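Local coordinates for alanine dehydrogenase (Archaeoglobus fulgidus, PDB 1OMO), which catalyses the reversible NAD-dependent oxidative deamination of L-alanine to pyruvate and ammonium, working as a homodimer that does not accept NADP in place of NAD, at residues A23-F28 with A117-R122; M59-L64 with V300-Y305; F139-L144 with K164-Y169; P181-S186 with A204-E209; N251-V254 with V258-V261. All coordinates share one frame; numbering follows the deposited sequence.

Contact 1 of 5, residues A23-F28 with A117-R122; sequences AVEEAF and AKYLAR
Lys118 NZ reaches both oxygens of the Glu25 carboxylate in a salt bridge. The bond to OE1 is weak, with NZ of Lys118 3.3 Å from OE1 of Glu25. The bond to OE2 is weak as well. A second group comes to the same carboxylate: the hydroxyl of Tyr119 donates toward OE2 of Glu25. The modelled separation there is very short, and OE2 sits too close to the tyrosine ring. The place of OE2 is therefore doubtful, and its exact distances should carry little weight. The general setting is clearer. CD of Glu25 lies at the edge of the Tyr119 ring, near the ring plane. The glutamate gets there with an extended chain. Its CG is anti to the backbone N (chi1 -179°), which sends the acid straight out from helix 17-32. The lysine is bent instead. Its turn at chi3, 89°, helps bring the ammonium to the acid. The side chains of Glu25 and Lys118 cross at about a right angle. The charge pair stands at the surface. It probably favours the ionised form of the glutamate. Just inside it the same helices pack by apolar groups, with Val24 on Ala111 and Ala112 and Glu25 also touching Ile115. Lys118 and Tyr119 belong to the last turn of helix 102-120, and Ala121 is the first residue to leave it. That helix runs from the mixed sheet to the first strand of the Rossmann sheet. The contact is a surface salt bridge between two packed helices of this two-domain fold.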
# COMPACT_ATOMS: atom_id res chain seq x y z
N ALA A 23 2.86 -22.51 5.90
CA ALA A 23 3.29 -21.25 5.32
C ALA A 23 3.42 -20.15 6.36
O ALA A 23 4.39 -19.41 6.37
CB ALA A 23 2.31 -20.81 4.21
N VAL A 24 2.45 -20.07 7.26
CA VAL A 24 2.48 -19.05 8.29
C VAL A 24 3.62 -19.29 9.27
O VAL A 24 4.27 -18.35 9.73
CB VAL A 24 1.10 -18.95 9.03
CG1 VAL A 24 1.18 -17.99 10.23
CG2 VAL A 24 0.06 -18.45 8.07
N GLU A 25 3.88 -20.56 9.58
CA GLU A 25 4.97 -20.90 10.49
C GLU A 25 6.33 -20.50 9.89
O GLU A 25 7.17 -19.86 10.56
CB GLU A 25 4.95 -22.39 10.80
CG GLU A 25 6.06 -22.84 11.77
CD GLU A 25 5.77 -24.20 12.39
OE1 GLU A 25 5.19 -25.06 11.70
OE2 GLU A 25 6.12 -24.42 13.56
N GLU A 26 6.54 -20.84 8.62
CA GLU A 26 7.81 -20.50 7.95
C GLU A 26 7.94 -18.97 7.81
O GLU A 26 9.01 -18.40 7.97
CB GLU A 26 7.88 -21.23 6.59
CG GLU A 26 9.13 -20.98 5.78
CD GLU A 26 10.43 -21.42 6.45
OE1 GLU A 26 11.48 -21.34 5.78
OE2 GLU A 26 10.43 -21.86 7.63
N ALA A 27 6.82 -18.30 7.53
CA ALA A 27 6.82 -16.85 7.42
C ALA A 27 7.31 -16.26 8.72
O ALA A 27 8.15 -15.38 8.72
CB ALA A 27 5.41 -16.33 7.13
N PHE A 28 6.78 -16.72 9.85
CA PHE A 28 7.26 -16.17 11.12
C PHE A 28 8.75 -16.45 11.30
O PHE A 28 9.51 -15.58 11.71
CB PHE A 28 6.53 -16.77 12.32
CG PHE A 28 5.17 -16.21 12.56
CD1 PHE A 28 4.95 -14.83 12.49
CD2 PHE A 28 4.10 -17.05 12.82
CE1 PHE A 28 3.67 -14.31 12.67
CE2 PHE A 28 2.83 -16.53 13.00
CZ PHE A 28 2.62 -15.16 12.92
N ALA A 117 -0.43 -21.65 19.59
CA ALA A 117 -0.77 -22.56 20.67
C ALA A 117 0.19 -23.77 20.63
O ALA A 117 0.65 -24.22 21.67
CB ALA A 117 -2.24 -22.99 20.56
N LYS A 118 0.54 -24.24 19.43
CA LYS A 118 1.46 -25.36 19.32
C LYS A 118 2.78 -25.09 20.06
O LYS A 118 3.33 -25.98 20.70
CB LYS A 118 1.81 -25.66 17.86
CG LYS A 118 2.98 -26.66 17.76
CD LYS A 118 3.20 -27.29 16.37
CE LYS A 118 4.15 -26.44 15.52
NZ LYS A 118 4.45 -27.08 14.20
N TYR A 119 3.26 -23.85 19.98
CA TYR A 119 4.52 -23.48 20.62
C TYR A 119 4.40 -22.98 22.04
O TYR A 119 5.34 -23.06 22.81
CB TYR A 119 5.21 -22.38 19.80
CG TYR A 119 5.92 -22.89 18.57
CD1 TYR A 119 7.23 -23.34 18.64
CD2 TYR A 119 5.26 -22.95 17.34
CE1 TYR A 119 7.89 -23.85 17.52
CE2 TYR A 119 5.90 -23.47 16.22
CZ TYR A 119 7.22 -23.91 16.31
OH TYR A 119 7.88 -24.44 15.22
N LEU A 120 3.24 -22.45 22.39
CA LEU A 120 3.08 -21.86 23.69
C LEU A 120 2.21 -22.55 24.73
O LEU A 120 2.43 -22.38 25.92
CB LEU A 120 2.59 -20.43 23.49
CG LEU A 120 3.54 -19.24 23.38
CD1 LEU A 120 4.96 -19.64 23.20
CD2 LEU A 120 3.02 -18.36 22.24
N ALA A 121 1.22 -23.32 24.30
CA ALA A 121 0.30 -23.99 25.22
C ALA A 121 0.85 -25.29 25.78
O ALA A 121 1.66 -25.95 25.13
CB ALA A 121 -1.03 -24.25 24.54
N ARG A 122 0.39 -25.67 26.97
CA ARG A 122 0.84 -26.92 27.60
C ARG A 122 0.58 -28.07 26.66
O ARG A 122 -0.52 -28.20 26.10
CB ARG A 122 0.08 -27.17 28.89
CG ARG A 122 0.45 -26.25 29.99
CD ARG A 122 -0.29 -26.66 31.24
NE ARG A 122 -1.60 -26.03 31.36
CZ ARG A 122 -2.74 -26.68 31.33
NH1 ARG A 122 -2.73 -28.00 31.15
NH2 ARG A 122 -3.88 -26.03 31.51

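Contact 2 of 5, residues M59-L64 with V300-Y305; sequences MGYAGL and VAKVVY
Tyr61 and Lys302 form the tight part of this contact, where a beta-hairpin of the mixed sheet meets helix 294-311. Met59 and Gly60 have the backbone angles of a type I' turn, and Tyr61 opens the strand that follows. The lysine chain runs extended across one face of the Tyr61 ring. Its CB makes a CH-pi contact there, 24° off the ring normal. CD of Lys302 is closer still to the rim, 3.4 Å from CE1 of Tyr61. Tyr305 adds apolar packing, with its CD1 3.9 Å from CE2 of Tyr61. The hydroxyl of Tyr61 bonds to Glu306, outside both segments. The turn side is looser. Met59 touches the lysine through CB alone, 4.1 Å from CD of Lys302, while the rest of its chain goes off to Glu26 and Leu30 of helix 17-32. Gly60 is exposed. An alanine in place of Lys302 would keep CB but would probably leave CE1 of Tyr61 without the CG and CD packed on it, and the Met59 carbonyl without its donor. That donor is NZ of Lys302, which lies 3.1 Å from O of Met59, in the carbonyl plane, with a C=O...N angle of 152°.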
# COMPACT_ATOMS: atom_id res chain seq x y z
N MET A 59 9.84 -15.67 0.80
CA MET A 59 9.57 -16.91 0.10
C MET A 59 9.59 -16.75 -1.41
O MET A 59 8.98 -17.53 -2.12
CB MET A 59 8.21 -17.47 0.53
CG MET A 59 8.07 -17.57 2.03
SD MET A 59 6.44 -18.10 2.47
CE MET A 59 6.78 -18.96 3.98
N GLY A 60 10.28 -15.73 -1.89
CA GLY A 60 10.39 -15.53 -3.31
C GLY A 60 9.33 -14.71 -4.00
O GLY A 60 9.36 -14.57 -5.23
N TYR A 61 8.38 -14.17 -3.24
CA TYR A 61 7.35 -13.33 -3.82
C TYR A 61 7.22 -12.00 -3.12
O TYR A 61 7.78 -11.78 -2.05
CB TYR A 61 5.98 -13.99 -3.76
CG TYR A 61 5.84 -15.18 -4.65
CD1 TYR A 61 6.44 -16.38 -4.32
CD2 TYR A 61 5.07 -15.10 -5.81
CE1 TYR A 61 6.28 -17.50 -5.13
CE2 TYR A 61 4.89 -16.22 -6.63
CZ TYR A 61 5.49 -17.41 -6.28
OH TYR A 61 5.26 -18.54 -7.03
N ALA A 62 6.50 -11.10 -3.75
CA ALA A 62 6.25 -9.81 -3.14
C ALA A 62 4.78 -9.60 -3.42
O ALA A 62 4.24 -10.19 -4.35
CB ALA A 62 7.10 -8.73 -3.80
N GLY A 63 4.12 -8.81 -2.58
CA GLY A 63 2.70 -8.55 -2.80
C GLY A 63 2.17 -7.48 -1.89
O GLY A 63 2.83 -7.07 -0.92
N LEU A 64 0.97 -6.99 -2.18
CA LEU A 64 0.36 -5.98 -1.33
C LEU A 64 -1.10 -6.32 -1.09
O LEU A 64 -1.84 -6.53 -2.04
CB LEU A 64 0.45 -4.58 -1.96
CG LEU A 64 -0.25 -3.56 -1.03
CD1 LEU A 64 0.53 -2.29 -0.96
CD2 LEU A 64 -1.68 -3.27 -1.50
N VAL A 300 0.83 -17.06 2.30
CA VAL A 300 -0.34 -17.78 1.93
C VAL A 300 -0.78 -17.52 0.48
O VAL A 300 -1.28 -18.43 -0.18
CB VAL A 300 -1.48 -17.46 2.91
CG1 VAL A 300 -2.79 -17.42 2.17
CG2 VAL A 300 -1.53 -18.52 4.02
N ALA A 301 -0.61 -16.31 -0.03
CA ALA A 301 -0.99 -16.06 -1.41
C ALA A 301 -0.08 -16.84 -2.38
O ALA A 301 -0.51 -17.28 -3.47
CB ALA A 301 -0.95 -14.56 -1.71
N LYS A 302 1.18 -17.03 -1.98
CA LYS A 302 2.12 -17.79 -2.80
C LYS A 302 1.61 -19.23 -3.00
O LYS A 302 1.73 -19.81 -4.09
CB LYS A 302 3.50 -17.86 -2.15
CG LYS A 302 4.23 -19.17 -2.54
CD LYS A 302 5.70 -19.19 -2.20
CE LYS A 302 6.38 -20.43 -2.80
NZ LYS A 302 7.85 -20.30 -2.74
N VAL A 303 1.04 -19.81 -1.95
CA VAL A 303 0.53 -21.17 -2.05
C VAL A 303 -0.69 -21.25 -2.96
O VAL A 303 -0.83 -22.20 -3.72
CB VAL A 303 0.18 -21.71 -0.68
CG1 VAL A 303 -0.66 -22.98 -0.82
CG2 VAL A 303 1.46 -22.00 0.09
N VAL A 304 -1.58 -20.27 -2.85
CA VAL A 304 -2.78 -20.20 -3.68
C VAL A 304 -2.39 -20.02 -5.14
O VAL A 304 -3.00 -20.62 -6.05
CB VAL A 304 -3.66 -18.99 -3.29
CG1 VAL A 304 -4.71 -18.72 -4.38
CG2 VAL A 304 -4.34 -19.25 -1.96
N TYR A 305 -1.39 -19.17 -5.38
CA TYR A 305 -0.98 -18.91 -6.77
C TYR A 305 -0.39 -20.17 -7.44
O TYR A 305 -0.79 -20.52 -8.54
CB TYR A 305 0.01 -17.73 -6.84
CG TYR A 305 0.55 -17.46 -8.24
CD1 TYR A 305 1.88 -17.69 -8.55
CD2 TYR A 305 -0.30 -17.02 -9.27
CE1 TYR A 305 2.38 -17.51 -9.85
CE2 TYR A 305 0.19 -16.83 -10.57
CZ TYR A 305 1.54 -17.08 -10.86
OH TYR A 305 2.03 -16.91 -12.12

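Contact 3 of 5, residues F139-L144 with K164-Y169; sequences FQLEAL and KKFVSY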
# COMPACT_ATOMS: atom_id res chain seq x y z
N PHE A 139 -12.21 -20.67 12.42
CA PHE A 139 -10.87 -20.88 11.88
C PHE A 139 -9.86 -21.22 12.96
O PHE A 139 -8.95 -21.99 12.73
CB PHE A 139 -10.39 -19.68 11.09
CG PHE A 139 -11.08 -19.53 9.78
CD1 PHE A 139 -12.26 -18.77 9.68
CD2 PHE A 139 -10.59 -20.18 8.66
CE1 PHE A 139 -12.93 -18.68 8.48
CE2 PHE A 139 -11.25 -20.10 7.45
CZ PHE A 139 -12.43 -19.35 7.35
N GLN A 140 -10.02 -20.64 14.13
CA GLN A 140 -9.10 -20.92 15.21
C GLN A 140 -9.29 -22.41 15.60
O GLN A 140 -8.32 -23.15 15.75
CB GLN A 140 -9.40 -20.00 16.37
CG GLN A 140 -8.27 -19.78 17.30
CD GLN A 140 -7.23 -18.77 16.79
OE1 GLN A 140 -6.13 -18.74 17.32
NE2 GLN A 140 -7.58 -17.96 15.81
N LEU A 141 -10.56 -22.81 15.76
CA LEU A 141 -10.92 -24.17 16.14
C LEU A 141 -10.30 -25.18 15.17
O LEU A 141 -9.71 -26.15 15.60
CB LEU A 141 -12.45 -24.31 16.13
CG LEU A 141 -13.22 -25.58 16.56
CD1 LEU A 141 -13.24 -26.54 15.43
CD2 LEU A 141 -12.61 -26.22 17.80
N GLU A 142 -10.44 -24.92 13.87
CA GLU A 142 -9.90 -25.81 12.85
C GLU A 142 -8.37 -25.88 12.87
O GLU A 142 -7.81 -26.94 12.65
CB GLU A 142 -10.39 -25.40 11.46
CG GLU A 142 -11.86 -25.61 11.22
CD GLU A 142 -12.28 -27.08 11.15
OE1 GLU A 142 -13.51 -27.35 11.19
OE2 GLU A 142 -11.40 -27.96 11.04
N ALA A 143 -7.69 -24.76 13.08
CA ALA A 143 -6.25 -24.80 13.13
C ALA A 143 -5.80 -25.59 14.37
O ALA A 143 -4.89 -26.44 14.29
CB ALA A 143 -5.70 -23.41 13.19
N LEU A 144 -6.43 -25.30 15.50
CA LEU A 144 -6.10 -25.95 16.76
C LEU A 144 -6.29 -27.47 16.75
O LEU A 144 -5.50 -28.21 17.37
CB LEU A 144 -6.91 -25.33 17.91
CG LEU A 144 -6.57 -23.89 18.34
CD1 LEU A 144 -7.65 -23.34 19.26
CD2 LEU A 144 -5.21 -23.88 19.07
N LYS A 164 -24.51 -21.50 20.04
CA LYS A 164 -25.15 -22.79 19.79
C LYS A 164 -24.75 -23.35 18.44
O LYS A 164 -24.53 -24.56 18.29
CB LYS A 164 -26.68 -22.66 19.89
CG LYS A 164 -27.19 -22.64 21.33
CD LYS A 164 -28.70 -22.47 21.41
CE LYS A 164 -29.14 -22.46 22.89
NZ LYS A 164 -30.61 -22.17 23.14
N LYS A 165 -24.67 -22.48 17.44
CA LYS A 165 -24.26 -22.94 16.13
C LYS A 165 -22.82 -23.46 16.19
O LYS A 165 -22.53 -24.52 15.65
CB LYS A 165 -24.34 -21.80 15.12
CG LYS A 165 -23.88 -22.21 13.74
CD LYS A 165 -23.91 -21.06 12.73
CE LYS A 165 -24.18 -21.60 11.33
NZ LYS A 165 -23.79 -20.58 10.33
N PHE A 166 -21.91 -22.73 16.83
CA PHE A 166 -20.52 -23.16 16.91
C PHE A 166 -20.48 -24.49 17.67
O PHE A 166 -19.77 -25.42 17.31
CB PHE A 166 -19.67 -22.04 17.60
CG PHE A 166 -18.22 -22.42 17.90
CD1 PHE A 166 -17.87 -22.96 19.13
CD2 PHE A 166 -17.20 -22.20 16.95
CE1 PHE A 166 -16.54 -23.29 19.43
CE2 PHE A 166 -15.86 -22.53 17.24
CZ PHE A 166 -15.54 -23.07 18.48
N VAL A 167 -21.28 -24.60 18.72
CA VAL A 167 -21.31 -25.82 19.50
C VAL A 167 -21.79 -26.99 18.66
O VAL A 167 -21.25 -28.08 18.72
CB VAL A 167 -22.21 -25.63 20.73
CG1 VAL A 167 -22.64 -27.00 21.29
CG2 VAL A 167 -21.45 -24.85 21.80
N SER A 168 -22.81 -26.75 17.85
CA SER A 168 -23.37 -27.77 16.97
C SER A 168 -22.34 -28.18 15.88
O SER A 168 -22.28 -29.36 15.47
CB SER A 168 -24.65 -27.20 16.32
OG SER A 168 -25.40 -28.19 15.65
N TYR A 169 -21.55 -27.20 15.43
CA TYR A 169 -20.50 -27.42 14.41
C TYR A 169 -19.46 -28.40 14.97
O TYR A 169 -18.97 -29.30 14.28
CB TYR A 169 -19.83 -26.08 14.05
CG TYR A 169 -18.67 -26.15 13.05
CD1 TYR A 169 -18.86 -25.86 11.69
CD2 TYR A 169 -17.37 -26.47 13.47
CE1 TYR A 169 -17.80 -25.89 10.79
CE2 TYR A 169 -16.29 -26.49 12.56
CZ TYR A 169 -16.52 -26.19 11.22
OH TYR A 169 -15.47 -26.16 10.31
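Leu141 and Glu142 meet Phe166 and Tyr169 in a helix-to-helix contact of the Rossmann domain, part apolar and part polar. The short segments run nearly parallel. Their axes cross at -23° and come no closer than 12.2 Å, so the two rings reach across from helix 160-172. Leu141 meets them in the buried half. Its CG is 3.9 Å from CZ of Phe166, at the far end of that ring, and its CB lies near the same end. Its CD1 turns to the second ring and stops 4.2 Å from CE2 of Tyr169, at the ring edge. The side chains of Leu141 and Tyr169 run alongside each other, pointing opposite ways. The polar half is a single bond. The hydroxyl of Tyr169 donates to Glu142, with OH of the tyrosine only 2.5 Å from OE1 of the glutamate. OE1 lies in the ring plane, while the carboxylate stands 83° to it. A bend at chi2 (-69°) swings the Glu142 acid toward the tyrosine. Its other oxygen, OE2, forms salt bridges to Arg145 and Arg146, which probably keep the acid charged. The two helices follow strands 127-131 and 152-156, as in the beta-alpha-beta units of a Rossmann fold. Phe166 rests on Val153 and Ala155 of the second strand. Tyr138, from the start of helix 135-147, packs edge-to-face with both Phe166 and Tyr169.

Contact 4 of 5, residues P181-S186 with A204-E209; sequences PAEEAS and AEWVEE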
# COMPACT_ATOMS: atom_id res chain seq x y z
N PRO A 181 -21.45 -19.61 29.89
CA PRO A 181 -21.36 -18.20 30.25
C PRO A 181 -19.90 -17.87 30.10
O PRO A 181 -19.09 -18.78 30.04
CB PRO A 181 -21.75 -18.17 31.73
CG PRO A 181 -22.50 -19.47 31.92
CD PRO A 181 -21.75 -20.44 31.06
N ALA A 182 -19.53 -16.59 30.10
CA ALA A 182 -18.14 -16.21 29.91
C ALA A 182 -17.18 -16.68 30.99
O ALA A 182 -16.10 -17.15 30.70
CB ALA A 182 -18.03 -14.69 29.74
N GLU A 183 -17.57 -16.53 32.25
CA GLU A 183 -16.71 -16.95 33.36
C GLU A 183 -16.30 -18.42 33.27
O GLU A 183 -15.16 -18.76 33.52
CB GLU A 183 -17.39 -16.68 34.71
CG GLU A 183 -16.70 -17.31 35.89
CD GLU A 183 -17.12 -16.66 37.18
OE1 GLU A 183 -16.59 -17.01 38.26
OE2 GLU A 183 -17.99 -15.78 37.11
N GLU A 184 -17.23 -19.30 32.89
CA GLU A 184 -16.93 -20.73 32.78
C GLU A 184 -16.10 -21.08 31.52
O GLU A 184 -15.19 -21.90 31.58
CB GLU A 184 -18.23 -21.55 32.83
CG GLU A 184 -18.05 -23.05 32.73
CD GLU A 184 -17.19 -23.63 33.86
OE1 GLU A 184 -17.42 -23.25 35.03
OE2 GLU A 184 -16.31 -24.47 33.57
N ALA A 185 -16.41 -20.44 30.39
CA ALA A 185 -15.67 -20.67 29.15
C ALA A 185 -14.21 -20.32 29.34
O ALA A 185 -13.36 -20.94 28.74
CB ALA A 185 -16.26 -19.82 28.02
N SER A 186 -13.93 -19.31 30.16
CA SER A 186 -12.57 -18.85 30.44
C SER A 186 -11.71 -19.85 31.21
O SER A 186 -10.49 -19.74 31.25
CB SER A 186 -12.60 -17.57 31.24
OG SER A 186 -13.33 -16.60 30.55
N ALA A 204 -9.56 -11.39 35.15
CA ALA A 204 -8.35 -12.07 35.60
C ALA A 204 -8.66 -13.25 36.52
O ALA A 204 -8.16 -14.34 36.33
CB ALA A 204 -7.39 -11.10 36.30
N GLU A 205 -9.51 -13.03 37.51
CA GLU A 205 -9.81 -14.11 38.45
C GLU A 205 -10.44 -15.32 37.77
O GLU A 205 -10.54 -16.38 38.37
CB GLU A 205 -10.71 -13.61 39.59
CG GLU A 205 -12.18 -13.50 39.23
CD GLU A 205 -12.85 -12.27 39.81
OE1 GLU A 205 -12.31 -11.15 39.62
OE2 GLU A 205 -13.92 -12.41 40.44
N TRP A 206 -10.87 -15.19 36.53
CA TRP A 206 -11.44 -16.33 35.81
C TRP A 206 -10.33 -17.17 35.16
O TRP A 206 -10.54 -18.32 34.78
CB TRP A 206 -12.39 -15.85 34.70
CG TRP A 206 -13.58 -15.02 35.13
CD1 TRP A 206 -14.02 -14.78 36.40
CD2 TRP A 206 -14.51 -14.35 34.26
NE1 TRP A 206 -15.15 -14.00 36.39
CE2 TRP A 206 -15.48 -13.72 35.09
CE3 TRP A 206 -14.61 -14.21 32.87
CZ2 TRP A 206 -16.54 -12.98 34.57
CZ3 TRP A 206 -15.67 -13.47 32.35
CH2 TRP A 206 -16.62 -12.86 33.20
N VAL A 207 -9.13 -16.60 35.02
CA VAL A 207 -8.07 -17.34 34.34
C VAL A 207 -7.19 -18.15 35.27
O VAL A 207 -6.58 -17.61 36.19
CB VAL A 207 -7.15 -16.40 33.51
CG1 VAL A 207 -6.10 -17.25 32.74
CG2 VAL A 207 -7.98 -15.58 32.52
N GLU A 208 -7.16 -19.45 35.00
CA GLU A 208 -6.36 -20.37 35.80
C GLU A 208 -4.92 -20.44 35.31
O GLU A 208 -4.63 -20.10 34.16
CB GLU A 208 -6.97 -21.78 35.76
CG GLU A 208 -8.51 -21.81 35.92
CD GLU A 208 -9.02 -22.89 36.88
OE1 GLU A 208 -10.18 -23.29 36.74
OE2 GLU A 208 -8.27 -23.34 37.78
N GLU A 209 -4.05 -20.88 36.21
CA GLU A 209 -2.65 -21.07 35.93
C GLU A 209 -2.56 -22.04 34.75
O GLU A 209 -3.47 -22.85 34.54
CB GLU A 209 -1.96 -21.70 37.14
CG GLU A 209 -1.99 -20.88 38.41
CD GLU A 209 -1.06 -21.43 39.50
OE1 GLU A 209 -0.89 -20.73 40.52
OE2 GLU A 209 -0.52 -22.54 39.35
O HOH W 1 -16.76 -13.06 38.46
O HOH W 2 -8.31 -20.63 32.68
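Trp206 lies against helix 182-185 at the rim of the Rossmann domain, and its indole carries nearly all of the contact. The helix follows strand 177-179, an outermost strand of the parallel sheet. The NAD is about 7 Å from the side chain of Ala182. The main interaction is CH-pi packing on one indole face. CA of Glu183 makes a CH-pi contact, 3.6 Å from the centroid of the six-membered ring of Trp206 and 16° off its normal. CB of Glu183 is also over this face. The glutamate chain then runs out extended, and its carboxylate ends only 14° from the indole plane. Apolar packing adds Ala182, whose CB is 3.7 Å from CZ3 of Trp206. The hydrogen bonds across the contact run through water. One water, in the indole plane, accepts from NE1 of Trp206 at 2.8 Å and donates to OE2 of Glu183 at 3.3 Å. Direct contact between NE1 and that carboxylate has a poor angle. A second water joins O of Ser186 to N of Glu208. An alanine in place of Trp206 would probably bare the Glu183 backbone, open a gap beside Ala182 and leave the first water without its indole donor. Ser186 sits at the indole edge, its OG 3.6 Å from CE3 of Trp206. That hydroxyl donates to O of Ala182 at 2.8 Å, from above the carbonyl plane, while N of Ser186 reaches the same oxygen from the opposite face.

Contact 5 of 5, residues N251-V254 with V258-V261; sequences NVAV and VIGV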
# COMPACT_ATOMS: atom_id res chain seq x y z
N ASN A 251 -2.62 -2.92 23.22
CA ASN A 251 -2.55 -1.47 22.94
C ASN A 251 -3.01 -0.50 24.04
O ASN A 251 -2.27 0.42 24.38
CB ASN A 251 -3.18 -1.14 21.56
CG ASN A 251 -4.69 -0.95 21.59
OD1 ASN A 251 -5.20 0.15 21.85
ND2 ASN A 251 -5.42 -2.02 21.30
N VAL A 252 -4.19 -0.74 24.62
CA VAL A 252 -4.73 0.12 25.70
C VAL A 252 -3.80 0.12 26.92
O VAL A 252 -3.47 1.17 27.48
CB VAL A 252 -6.18 -0.37 26.13
CG1 VAL A 252 -6.76 0.51 27.25
CG2 VAL A 252 -7.11 -0.31 24.93
N ALA A 253 -3.34 -1.07 27.31
CA ALA A 253 -2.45 -1.20 28.44
C ALA A 253 -1.18 -0.41 28.25
O ALA A 253 -0.75 0.31 29.16
CB ALA A 253 -2.13 -2.65 28.68
N VAL A 254 -0.56 -0.56 27.08
CA VAL A 254 0.69 0.15 26.79
C VAL A 254 0.43 1.66 26.75
O VAL A 254 1.17 2.44 27.34
CB VAL A 254 1.30 -0.32 25.43
CG1 VAL A 254 2.36 0.65 24.95
CG2 VAL A 254 1.91 -1.73 25.59
N VAL A 258 0.16 0.92 31.78
CA VAL A 258 0.11 -0.17 32.73
C VAL A 258 1.30 -1.10 32.54
O VAL A 258 2.03 -1.39 33.49
CB VAL A 258 -1.21 -0.91 32.61
CG1 VAL A 258 -1.25 -2.07 33.60
CG2 VAL A 258 -2.35 0.07 32.92
N ILE A 259 1.50 -1.58 31.32
CA ILE A 259 2.66 -2.43 31.08
C ILE A 259 3.59 -1.75 30.09
O ILE A 259 3.19 -0.87 29.31
CB ILE A 259 2.28 -3.81 30.52
CG1 ILE A 259 1.39 -3.64 29.29
CG2 ILE A 259 1.63 -4.64 31.59
CD1 ILE A 259 1.27 -4.88 28.49
N GLY A 260 4.86 -2.14 30.12
CA GLY A 260 5.82 -1.55 29.21
C GLY A 260 6.29 -2.57 28.20
O GLY A 260 5.68 -3.62 28.03
N VAL A 261 7.40 -2.26 27.53
CA VAL A 261 7.93 -3.18 26.53
C VAL A 261 8.72 -4.31 27.17
O VAL A 261 8.94 -5.34 26.55
CB VAL A 261 8.84 -2.48 25.52
CG1 VAL A 261 9.17 -3.46 24.40
CG2 VAL A 261 8.17 -1.23 24.96
O HOH W 3 3.57 1.72 28.24
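Ala253 and Ile259 make the apolar centre, where the loop after helix 251-255 folds back on it. CB of the alanine lies 3.7 Å from CG1 of the isoleucine. Val254 meets the same carbon, with its CG2 4.2 Å from CG1 of Ile259. The two side chains cross at about a right angle. The first torsion of Ile259 explains this focus. CG1 stands between the backbone N and the carbonyl carbon (chi1 53°), a crowded position that sets it against the helix. Leu231 of helix 228-232 touches both Ala253 and Ile259 and extends the apolar patch. Further out, Val258 touches the alanine loosely, CB to CB, at 4.4 Å. The backbone then takes over. N of Val258 donates to O of Ala253 at 2.8 Å, closing a six-residue pi-turn. The bond is bent, with an N-H...O angle of 135°, and the donor is tilted 20° from the carbonyl plane. At the polar edge one water gives both of its hydrogens to carbonyls. Its oxygen is 2.7 Å from O of Val254 and 2.8 Å from O of Ile259. Next along the chain, N of Gly260 bonds to Asp263, shortly before strand 264-267 at the border of the parallel sheet. The chemistry is that of a helix end: two carbonyls near it find a loop amide and a water, while aliphatic side chains pack the returning chain against the helix.

How the contacts relate
Contacts 1 and 2 lie at the surface, and contacts 3, 4 and 5 are partly buried. Contacts 1 and 2 meet through packing of Met59 on helix 17-32. Contact 1 rests on charge, contact 2 on a lysine chain laid over a ring. Contact 1 also touches contact 3, where Ala117 packs on Leu144, so helix 102-120, part of contact 1, also packs on helix 135-147 of contact 3. Contacts 3, 4 and 5 belong to the Rossmann domain. Contact 3 joins two helices beside the sheet and combines apolar packing with a short direct bond. Contacts 4 and 5 tie loops to short helices, and both use bridging water. Contacts 2 and 4 are on opposite sides of the chain's centre.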